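Long-range contacts in STIV B116 (Sulfolobus turreted icosahedral virus, PDB 2J85), which probably binds DNA, as a member of a protein family conserved in diverse crenarchaeal viruses: residues A[44-49]-A[69-74]; A[5-10]-A[81-86]; A[51-56]-A[90-95]. All coordinates share one frame; numbering follows the deposited sequence.

Contact 1. Residues A[44-49]-A[69-74]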
loop_
_atom_site.group_PDB
_atom_site.type_symbol
_atom_site.label_atom_id
_atom_site.label_comp_id
_atom_site.label_asym_id
_atom_site.label_seq_id
_atom_site.Cartn_x
_atom_site.Cartn_y
_atom_site.Cartn_z
ATOM N N THR A 44 0.040 -20.238 -12.716
ATOM C CA THR A 44 0.443 -19.747 -11.401
ATOM C C THR A 44 -0.257 -18.446 -11.026
ATOM O O THR A 44 -0.266 -18.075 -9.854
ATOM C CB THR A 44 1.990 -19.600 -11.257
ATOM O OG1 THR A 44 2.503 -18.739 -12.283
ATOM C CG2 THR A 44 2.682 -20.982 -11.297
ATOM N N LEU A 45 -0.874 -17.767 -11.994
ATOM C CA LEU A 45 -1.612 -16.561 -11.690
ATOM C C LEU A 45 -2.825 -16.851 -10.818
ATOM O O LEU A 45 -3.618 -17.724 -11.137
ATOM C CB LEU A 45 -2.096 -15.847 -12.954
ATOM C CG LEU A 45 -2.603 -14.412 -12.653
ATOM C CD1 LEU A 45 -1.445 -13.438 -12.757
ATOM C CD2 LEU A 45 -3.788 -13.962 -13.518
ATOM N N ILE A 46 -2.969 -16.110 -9.721
ATOM C CA ILE A 46 -4.230 -16.036 -9.009
ATOM C C ILE A 46 -4.744 -14.633 -9.227
ATOM O O ILE A 46 -4.078 -13.676 -8.882
ATOM C CB ILE A 46 -4.048 -16.306 -7.527
ATOM C CG1 ILE A 46 -3.495 -17.725 -7.314
ATOM C CG2 ILE A 46 -5.383 -16.116 -6.755
ATOM C CD1 ILE A 46 -3.365 -18.094 -5.818
ATOM N N ASN A 47 -5.919 -14.520 -9.819
ATOM C CA ASN A 47 -6.562 -13.247 -10.110
ATOM C C ASN A 47 -7.336 -12.779 -8.895
ATOM O O ASN A 47 -8.225 -13.475 -8.420
ATOM C CB ASN A 47 -7.535 -13.412 -11.287
ATOM C CG ASN A 47 -8.344 -12.169 -11.561
ATOM O OD1 ASN A 47 -7.880 -11.040 -11.335
ATOM N ND2 ASN A 47 -9.569 -12.363 -12.061
ATOM N N ALA A 48 -6.995 -11.597 -8.405
ATOM C CA ALA A 48 -7.625 -11.012 -7.220
ATOM C C ALA A 48 -8.197 -9.624 -7.529
ATOM O O ALA A 48 -8.340 -8.804 -6.635
ATOM C CB ALA A 48 -6.600 -10.924 -6.082
ATOM N N ILE A 49 -8.487 -9.342 -8.793
ATOM C CA ILE A 49 -9.163 -8.101 -9.149
ATOM C C ILE A 49 -10.648 -8.364 -9.050
ATOM O O ILE A 49 -11.207 -9.175 -9.815
ATOM C CB ILE A 49 -8.773 -7.604 -10.546
ATOM C CG1 ILE A 49 -7.358 -6.994 -10.488
ATOM C CG2 ILE A 49 -9.776 -6.564 -11.041
ATOM C CD1 ILE A 49 -6.732 -6.778 -11.815
ATOM N N ASN A 69 -12.750 -11.741 -9.555
ATOM C CA ASN A 69 -12.552 -12.750 -8.538
ATOM C C ASN A 69 -12.097 -12.071 -7.254
ATOM O O ASN A 69 -11.075 -11.383 -7.251
ATOM C CB ASN A 69 -11.518 -13.766 -9.031
ATOM C CG ASN A 69 -11.370 -14.968 -8.108
ATOM O OD1 ASN A 69 -12.353 -15.502 -7.580
ATOM N ND2 ASN A 69 -10.126 -15.415 -7.927
ATOM N N ARG A 70 -12.866 -12.244 -6.184
ATOM C CA ARG A 70 -12.486 -11.763 -4.860
ATOM C C ARG A 70 -11.676 -12.809 -4.096
ATOM O O ARG A 70 -12.088 -13.949 -3.925
ATOM C CB ARG A 70 -13.711 -11.348 -4.031
ATOM C CG ARG A 70 -14.144 -9.893 -4.268
ATOM C CD ARG A 70 -14.969 -9.362 -3.099
ATOM N NE ARG A 70 -16.137 -10.194 -2.805
ATOM C CZ ARG A 70 -16.893 -10.078 -1.713
ATOM N NH1 ARG A 70 -16.614 -9.172 -0.775
ATOM N NH2 ARG A 70 -17.942 -10.875 -1.550
ATOM N N VAL A 71 -10.520 -12.373 -3.627
ATOM C CA VAL A 71 -9.526 -13.212 -3.003
ATOM C C VAL A 71 -8.902 -12.279 -1.990
ATOM O O VAL A 71 -8.629 -11.121 -2.301
ATOM C CB VAL A 71 -8.432 -13.623 -4.042
ATOM C CG1 VAL A 71 -7.225 -14.312 -3.366
ATOM C CG2 VAL A 71 -9.024 -14.487 -5.131
ATOM N N GLU A 72 -8.701 -12.754 -0.777
ATOM C CA GLU A 72 -7.868 -12.028 0.156
ATOM C C GLU A 72 -6.442 -12.417 -0.189
ATOM O O GLU A 72 -6.087 -13.587 -0.085
ATOM C CB GLU A 72 -8.215 -12.400 1.592
ATOM C CG GLU A 72 -7.592 -11.471 2.623
ATOM C CD GLU A 72 -7.834 -11.950 4.031
ATOM O OE1 GLU A 72 -7.594 -13.157 4.280
ATOM O OE2 GLU A 72 -8.272 -11.126 4.877
ATOM N N VAL A 73 -5.647 -11.460 -0.655
ATOM C CA VAL A 73 -4.273 -11.731 -1.052
ATOM C C VAL A 73 -3.390 -11.809 0.192
ATOM O O VAL A 73 -3.340 -10.883 0.991
ATOM C CB VAL A 73 -3.740 -10.677 -2.061
ATOM C CG1 VAL A 73 -2.316 -11.007 -2.506
ATOM C CG2 VAL A 73 -4.684 -10.568 -3.278
ATOM N N LYS A 74 -2.745 -12.955 0.374
ATOM C CA LYS A 74 -1.755 -13.144 1.420
ATOM C C LYS A 74 -0.549 -13.844 0.809
ATOM O O LYS A 74 -0.626 -14.997 0.408
ATOM C CB LYS A 74 -2.325 -13.957 2.585
ATOM C CG LYS A 74 -3.282 -13.173 3.467
ATOM C CD LYS A 74 -2.571 -12.265 4.452
ATOM C CE LYS A 74 -3.579 -11.364 5.179
ATOM N NZ LYS A 74 -2.972 -10.495 6.255
#

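Contact 2. Residues A[5-10]-A[81-86]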
loop_
_atom_site.group_PDB
_atom_site.type_symbol
_atom_site.label_atom_id
_atom_site.label_comp_id
_atom_site.label_asym_id
_atom_site.label_seq_id
_atom_site.Cartn_x
_atom_site.Cartn_y
_atom_site.Cartn_z
ATOM N N PHE A 5 -0.147 -13.129 -7.703
ATOM C CA PHE A 5 -1.411 -12.446 -7.538
ATOM C C PHE A 5 -1.556 -11.252 -8.484
ATOM O O PHE A 5 -0.665 -10.399 -8.574
ATOM C CB PHE A 5 -1.550 -12.001 -6.088
ATOM C CG PHE A 5 -1.584 -13.146 -5.108
ATOM C CD1 PHE A 5 -0.416 -13.580 -4.480
ATOM C CD2 PHE A 5 -2.769 -13.787 -4.822
ATOM C CE1 PHE A 5 -0.447 -14.627 -3.559
ATOM C CE2 PHE A 5 -2.809 -14.837 -3.894
ATOM C CZ PHE A 5 -1.658 -15.261 -3.276
ATOM N N LEU A 6 -2.677 -11.198 -9.196
ATOM C CA LEU A 6 -3.039 -10.031 -9.970
ATOM C C LEU A 6 -3.946 -9.135 -9.119
ATOM O O LEU A 6 -5.040 -9.541 -8.723
ATOM C CB LEU A 6 -3.762 -10.452 -11.239
ATOM C CG LEU A 6 -4.174 -9.290 -12.139
ATOM C CD1 LEU A 6 -2.896 -8.605 -12.692
ATOM C CD2 LEU A 6 -5.109 -9.765 -13.240
ATOM N N THR A 7 -3.484 -7.916 -8.844
ATOM C CA THR A 7 -4.181 -7.000 -7.941
ATOM C C THR A 7 -4.224 -5.601 -8.535
ATOM O O THR A 7 -3.364 -5.223 -9.345
ATOM C CB THR A 7 -3.478 -6.886 -6.546
ATOM O OG1 THR A 7 -2.235 -6.205 -6.693
ATOM C CG2 THR A 7 -3.186 -8.228 -5.972
ATOM N N ASN A 8 -5.225 -4.839 -8.093
ATOM C CA ASN A 8 -5.325 -3.431 -8.423
ATOM C C ASN A 8 -4.830 -2.530 -7.293
ATOM O O ASN A 8 -5.009 -1.321 -7.347
ATOM C CB ASN A 8 -6.749 -3.072 -8.831
ATOM C CG ASN A 8 -7.715 -3.048 -7.672
ATOM O OD1 ASN A 8 -7.333 -3.207 -6.520
ATOM N ND2 ASN A 8 -8.992 -2.857 -7.982
ATOM N N ALA A 9 -4.193 -3.138 -6.292
ATOM C CA ALA A 9 -3.633 -2.425 -5.157
ATOM C C ALA A 9 -2.447 -3.169 -4.558
ATOM O O ALA A 9 -2.331 -4.375 -4.709
ATOM C CB ALA A 9 -4.724 -2.221 -4.088
ATOM N N PHE A 10 -1.562 -2.442 -3.880
ATOM C CA PHE A 10 -0.596 -3.066 -2.984
ATOM C C PHE A 10 -0.786 -2.545 -1.560
ATOM O O PHE A 10 -0.863 -1.335 -1.324
ATOM C CB PHE A 10 0.862 -2.843 -3.378
ATOM C CG PHE A 10 1.822 -3.489 -2.414
ATOM C CD1 PHE A 10 1.839 -4.855 -2.265
ATOM C CD2 PHE A 10 2.604 -2.727 -1.577
ATOM C CE1 PHE A 10 2.660 -5.454 -1.346
ATOM C CE2 PHE A 10 3.435 -3.324 -0.632
ATOM C CZ PHE A 10 3.462 -4.681 -0.518
ATOM N N ALA A 81 3.376 -10.386 -6.814
ATOM C CA ALA A 81 2.164 -9.749 -7.288
ATOM C C ALA A 81 2.475 -8.949 -8.566
ATOM O O ALA A 81 3.594 -8.447 -8.751
ATOM C CB ALA A 81 1.547 -8.854 -6.171
ATOM N N LEU A 82 1.500 -8.919 -9.474
ATOM C CA LEU A 82 1.514 -8.041 -10.657
ATOM C C LEU A 82 0.411 -7.067 -10.403
ATOM O O LEU A 82 -0.740 -7.468 -10.195
ATOM C CB LEU A 82 1.207 -8.815 -11.941
ATOM C CG LEU A 82 2.313 -9.721 -12.440
ATOM C CD1 LEU A 82 1.790 -10.777 -13.475
ATOM C CD2 LEU A 82 3.486 -8.855 -12.986
ATOM N N ILE A 83 0.750 -5.788 -10.374
ATOM C CA ILE A 83 -0.175 -4.788 -9.878
ATOM C C ILE A 83 -0.531 -3.752 -10.950
ATOM O O ILE A 83 0.343 -3.254 -11.647
ATOM C CB ILE A 83 0.377 -4.100 -8.601
ATOM C CG1 ILE A 83 0.875 -5.172 -7.615
ATOM C CG2 ILE A 83 -0.699 -3.144 -8.008
ATOM C CD1 ILE A 83 1.273 -4.695 -6.223
ATOM N N ILE A 84 -1.833 -3.460 -11.070
ATOM C CA ILE A 84 -2.327 -2.342 -11.882
ATOM C C ILE A 84 -2.902 -1.269 -10.941
ATOM O O ILE A 84 -3.818 -1.536 -10.152
ATOM C CB ILE A 84 -3.389 -2.775 -12.935
ATOM C CG1 ILE A 84 -3.815 -1.567 -13.795
ATOM C CG2 ILE A 84 -4.587 -3.439 -12.269
ATOM C CD1 ILE A 84 -4.831 -1.883 -14.919
HETATM N N MSE A 85 -2.353 -0.058 -11.042
HETATM C CA MSE A 85 -2.758 1.047 -10.194
HETATM C C MSE A 85 -3.450 2.086 -11.052
HETATM O O MSE A 85 -2.850 2.642 -11.956
HETATM C CB MSE A 85 -1.544 1.671 -9.517
HETATM C CG MSE A 85 -0.646 0.682 -8.803
HETATM SE SE MSE A 85 -0.679 0.787 -6.860
HETATM C CE MSE A 85 -2.632 0.602 -6.721
ATOM N N ILE A 86 -4.719 2.335 -10.766
ATOM C CA ILE A 86 -5.455 3.417 -11.413
ATOM C C ILE A 86 -5.668 4.544 -10.399
ATOM O O ILE A 86 -6.088 4.285 -9.280
ATOM C CB ILE A 86 -6.803 2.904 -11.976
ATOM C CG1 ILE A 86 -6.564 1.646 -12.832
ATOM C CG2 ILE A 86 -7.486 3.986 -12.805
ATOM C CD1 ILE A 86 -7.813 0.828 -13.106
HETATM O O HOH W 1 -5.913 0.320 -8.882
#

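Contact 3. Residues A[51-56]-A[90-95]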
loop_
_atom_site.group_PDB
_atom_site.type_symbol
_atom_site.label_atom_id
_atom_site.label_comp_id
_atom_site.label_asym_id
_atom_site.label_seq_id
_atom_site.Cartn_x
_atom_site.Cartn_y
_atom_site.Cartn_z
ATOM N N HIS A 51 -13.320 -6.197 -9.323
ATOM C CA HIS A 51 -14.288 -5.349 -10.045
ATOM C C HIS A 51 -14.221 -5.469 -11.571
ATOM O O HIS A 51 -13.139 -5.507 -12.163
ATOM C CB HIS A 51 -14.105 -3.894 -9.631
ATOM C CG HIS A 51 -14.309 -3.668 -8.166
ATOM N ND1 HIS A 51 -15.563 -3.573 -7.597
ATOM C CD2 HIS A 51 -13.422 -3.555 -7.149
ATOM C CE1 HIS A 51 -15.435 -3.398 -6.294
ATOM N NE2 HIS A 51 -14.148 -3.383 -5.997
ATOM N N ASP A 52 -15.405 -5.509 -12.187
ATOM C CA ASP A 52 -15.553 -5.649 -13.646
ATOM C C ASP A 52 -14.898 -4.509 -14.440
ATOM O O ASP A 52 -14.382 -4.741 -15.534
ATOM C CB ASP A 52 -17.045 -5.764 -14.033
ATOM C CG ASP A 52 -17.551 -7.216 -14.069
ATOM O OD1 ASP A 52 -16.738 -8.151 -14.268
ATOM O OD2 ASP A 52 -18.779 -7.424 -13.929
ATOM N N SER A 53 -14.907 -3.290 -13.900
ATOM C CA SER A 53 -14.341 -2.137 -14.620
ATOM C C SER A 53 -12.833 -2.316 -14.839
ATOM O O SER A 53 -12.311 -2.027 -15.913
ATOM C CB SER A 53 -14.605 -0.823 -13.871
ATOM O OG SER A 53 -15.626 -0.976 -12.907
ATOM N N THR A 54 -12.150 -2.793 -13.805
ATOM C CA THR A 54 -10.712 -3.014 -13.853
ATOM C C THR A 54 -10.417 -4.240 -14.700
ATOM O O THR A 54 -9.514 -4.226 -15.532
ATOM C CB THR A 54 -10.139 -3.195 -12.441
ATOM O OG1 THR A 54 -10.547 -2.090 -11.622
ATOM C CG2 THR A 54 -8.605 -3.291 -12.475
ATOM N N ILE A 55 -11.205 -5.290 -14.497
ATOM C CA ILE A 55 -11.148 -6.484 -15.336
ATOM C C ILE A 55 -11.337 -6.182 -16.824
ATOM O O ILE A 55 -10.573 -6.657 -17.641
ATOM C CB ILE A 55 -12.190 -7.525 -14.857
ATOM C CG1 ILE A 55 -11.696 -8.198 -13.569
ATOM C CG2 ILE A 55 -12.486 -8.568 -15.950
ATOM C CD1 ILE A 55 -10.388 -8.992 -13.725
ATOM N N ASN A 56 -12.348 -5.397 -17.173
ATOM C CA ASN A 56 -12.578 -5.035 -18.577
ATOM C C ASN A 56 -11.413 -4.230 -19.154
ATOM O O ASN A 56 -10.987 -4.480 -20.272
ATOM C CB ASN A 56 -13.884 -4.255 -18.774
ATOM C CG ASN A 56 -15.140 -5.069 -18.431
ATOM O OD1 ASN A 56 -16.214 -4.493 -18.233
ATOM N ND2 ASN A 56 -15.007 -6.392 -18.336
ATOM N N LEU A 90 -12.587 4.339 -11.984
ATOM C CA LEU A 90 -13.262 4.025 -13.256
ATOM C C LEU A 90 -14.798 3.967 -13.155
ATOM O O LEU A 90 -15.348 3.517 -12.148
ATOM C CB LEU A 90 -12.772 2.670 -13.790
ATOM C CG LEU A 90 -11.309 2.488 -14.202
ATOM C CD1 LEU A 90 -11.048 1.018 -14.496
ATOM C CD2 LEU A 90 -10.949 3.353 -15.404
ATOM N N GLU A 91 -15.474 4.403 -14.221
ATOM C CA GLU A 91 -16.938 4.344 -14.311
ATOM C C GLU A 91 -17.419 2.902 -14.500
ATOM O O GLU A 91 -16.946 2.210 -15.414
ATOM C CB GLU A 91 -17.440 5.183 -15.491
ATOM C CG GLU A 91 -17.110 6.669 -15.417
ATOM C CD GLU A 91 -18.158 7.532 -16.113
ATOM O OE1 GLU A 91 -19.300 7.595 -15.609
ATOM O OE2 GLU A 91 -17.842 8.149 -17.154
ATOM N N GLU A 92 -18.351 2.449 -13.653
ATOM C CA GLU A 92 -18.912 1.089 -13.779
ATOM C C GLU A 92 -19.943 1.065 -14.913
ATOM O O GLU A 92 -21.128 1.289 -14.689
ATOM C CB GLU A 92 -19.531 0.574 -12.455
ATOM C CG GLU A 92 -18.513 0.063 -11.390
ATOM C CD GLU A 92 -18.117 -1.424 -11.529
ATOM O OE1 GLU A 92 -18.130 -1.962 -12.656
ATOM O OE2 GLU A 92 -17.762 -2.052 -10.503
ATOM N N GLY A 93 -19.464 0.794 -16.127
ATOM C CA GLY A 93 -20.310 0.711 -17.319
ATOM C C GLY A 93 -19.632 1.238 -18.575
ATOM O O GLY A 93 -19.833 0.699 -19.668
ATOM N N LYS A 94 -18.832 2.293 -18.418
ATOM C CA LYS A 94 -18.146 2.939 -19.538
ATOM C C LYS A 94 -17.154 2.005 -20.228
ATOM O O LYS A 94 -16.107 1.682 -19.674
ATOM C CB LYS A 94 -17.412 4.194 -19.049
ATOM C CG LYS A 94 -16.754 5.031 -20.151
ATOM C CD LYS A 94 -16.232 6.360 -19.598
ATOM C CE LYS A 94 -16.660 7.553 -20.459
ATOM N NZ LYS A 94 -16.590 8.857 -19.720
ATOM N N VAL A 95 -17.499 1.578 -21.439
ATOM C CA VAL A 95 -16.603 0.790 -22.275
ATOM C C VAL A 95 -15.512 1.688 -22.868
ATOM O O VAL A 95 -15.803 2.643 -23.590
ATOM C CB VAL A 95 -17.381 0.078 -23.401
ATOM C CG1 VAL A 95 -16.435 -0.566 -24.403
ATOM C CG2 VAL A 95 -18.319 -0.953 -22.806
HETATM O O HOH W 2 -18.073 -4.708 -10.426
#

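Contact 1. Residues A[44-49]-A[69-74]
Two hydrogen bonds, both given by N69, tie the loop 69-74 to residues 47-49. The backbone N of N69 donates to I49 O at 3.0 Å; the bond is nearly straight at hydrogen, yet the N-H stands above the plane of the carbonyl. The second comes from the side chain: with CG anti to the backbone N (chi1 -173°), the amide swings ND2 onto N47 O at 2.8 Å, almost along the C=O axis. The side chains of N47 and N69 slide past each other in opposite directions, their amide planes 48° apart, with N47 ND2 nearest N69 CB. N47 OD1 accepts from I49 N at 3.1 Å in an Asx turn, the donor standing above the carbonyl plane. Strand 45-47 is an outermost strand of the five-stranded mixed sheet, bonded along one side to strand 4-7. The loop residues 69-73 form no regular strand and pass 46-49 with the two directions 109° apart. A weaker polar contact runs from A48 CA-H to N69 O. The apolar part centres on the methyl of A48. Its CB meets V73 CG2 tightly at 3.4 Å and V71 CB at 3.8 Å. In both valines CG1 is anti to the backbone N, which leaves CG2 beside it; V71 CG2 lies 3.5 Å from N47 O, so this carbonyl has a methyl as well as the amide of N69 upon it. Further along, I46 CG2 approaches V71 CG1 at 4.3 Å, while the side chain of V73 also packs on F5 of strand 4-7.

Contact 2. Residues A[5-10]-A[81-86]
I83 lays its side chain along T7 and reaches on to F10. Its CB, on the same face of the sheet as T7, F5 and A81, stands 3.9 Å from T7 OG1. There it branches: CG2, anti to the backbone N, rests near T7 O, while I83 CG1, anti to the carbonyl carbon (chi1 -48°), runs alongside the threonine to 3.4 Å from T7 OG1. The extended chi2 carries I83 CD1 onward to F10 CB at 3.4 Å, and this methyl approaches the F10 ring obliquely. T7 OG1, in the crowded position between its own N and carbonyl carbon, donates to A9 O at 2.7 Å, closing T7 onto A9 just before F10. The two strands are parallel neighbours within the mixed sheet, each flanked on its other side, with F5 paired with A81, L6 with L82 and T7 with I83, their axes 4.7 Å apart. The ladder is carried by L82 N to F5 O, T7 N to L82 O at 3.1 Å, and I84 N to T7 O, all close to straight. On the opposite face L6 CD1 reaches L82 O and L82 CB. Beyond T7 the regular hydrogen-bond ladder ends: N8 CA-H approaches I84 O, CA to O 3.0 Å, and a water links N8 O to I86 N, donating to the first and accepting from the second. Selenomethionine M85, bent at chi2 and chi3, curls its CE to N8 O at 3.1 Å and against A9 CA. I12 of the second subunit packs on F10, I83 and M85, so this end of the strand pair lies at the dimer interface.

Contact 3. Residues A[51-56]-A[90-95]
S53, in the first turn of helix 52-62, meets the loop 90-95 that leads from strand 80-86 towards helix 98-106. Its OG donates to E92 OE1 at 2.7 Å, although OG is crowded in the model and its position is less sure. Beside this bond S53 CB packs on L90 CB at 3.9 Å, and L90 CD1 comes within 3.6 Å of S53 O and on towards T54. The chain of E92, bent at chi2 (-87°), brings its carboxylate to the first residues of the helix. The side chains of E92 and H51, the N-cap residue, cross at about a right angle, ring and carboxylate planes 72° apart, with H51 ND1 3.9 Å from E92 OE2. A carboxylate near the N-terminus of a helix is probably favoured by the helix dipole; D52 OD2, 5.6 Å from E92 OE1, may offset this in part. Further out, E92 is the centre of an inverse gamma turn, and G93 follows with backbone angles suited to glycine. A water bridges the two segments, donating to E92 OE2 at 2.7 Å and accepting from D52 N.

How the contacts relate
Contacts 1 and 2 share one sheet: strand 45-47 lies next to strand 4-7, joined by A48 N to L6 O and I46 O to L6 N, both 2.9 Å and probably hydrogen bonds. V73 CG1 also packs on F5 CG at 3.4 Å, so 69-74 touches both strands. Along the chain contact 1 nests within the loop that contact 2 closes, their centres about 10 Å apart. Contact 3 sits at the surface, its centre about 18 Å from that of contact 1 and 15 Å from that of contact 2. Helix 52-62 bridges them: I55 CG1 meets I49 CG2 at 3.6 Å, and T54 CG2 meets I84 CG2 at 4.0 Å.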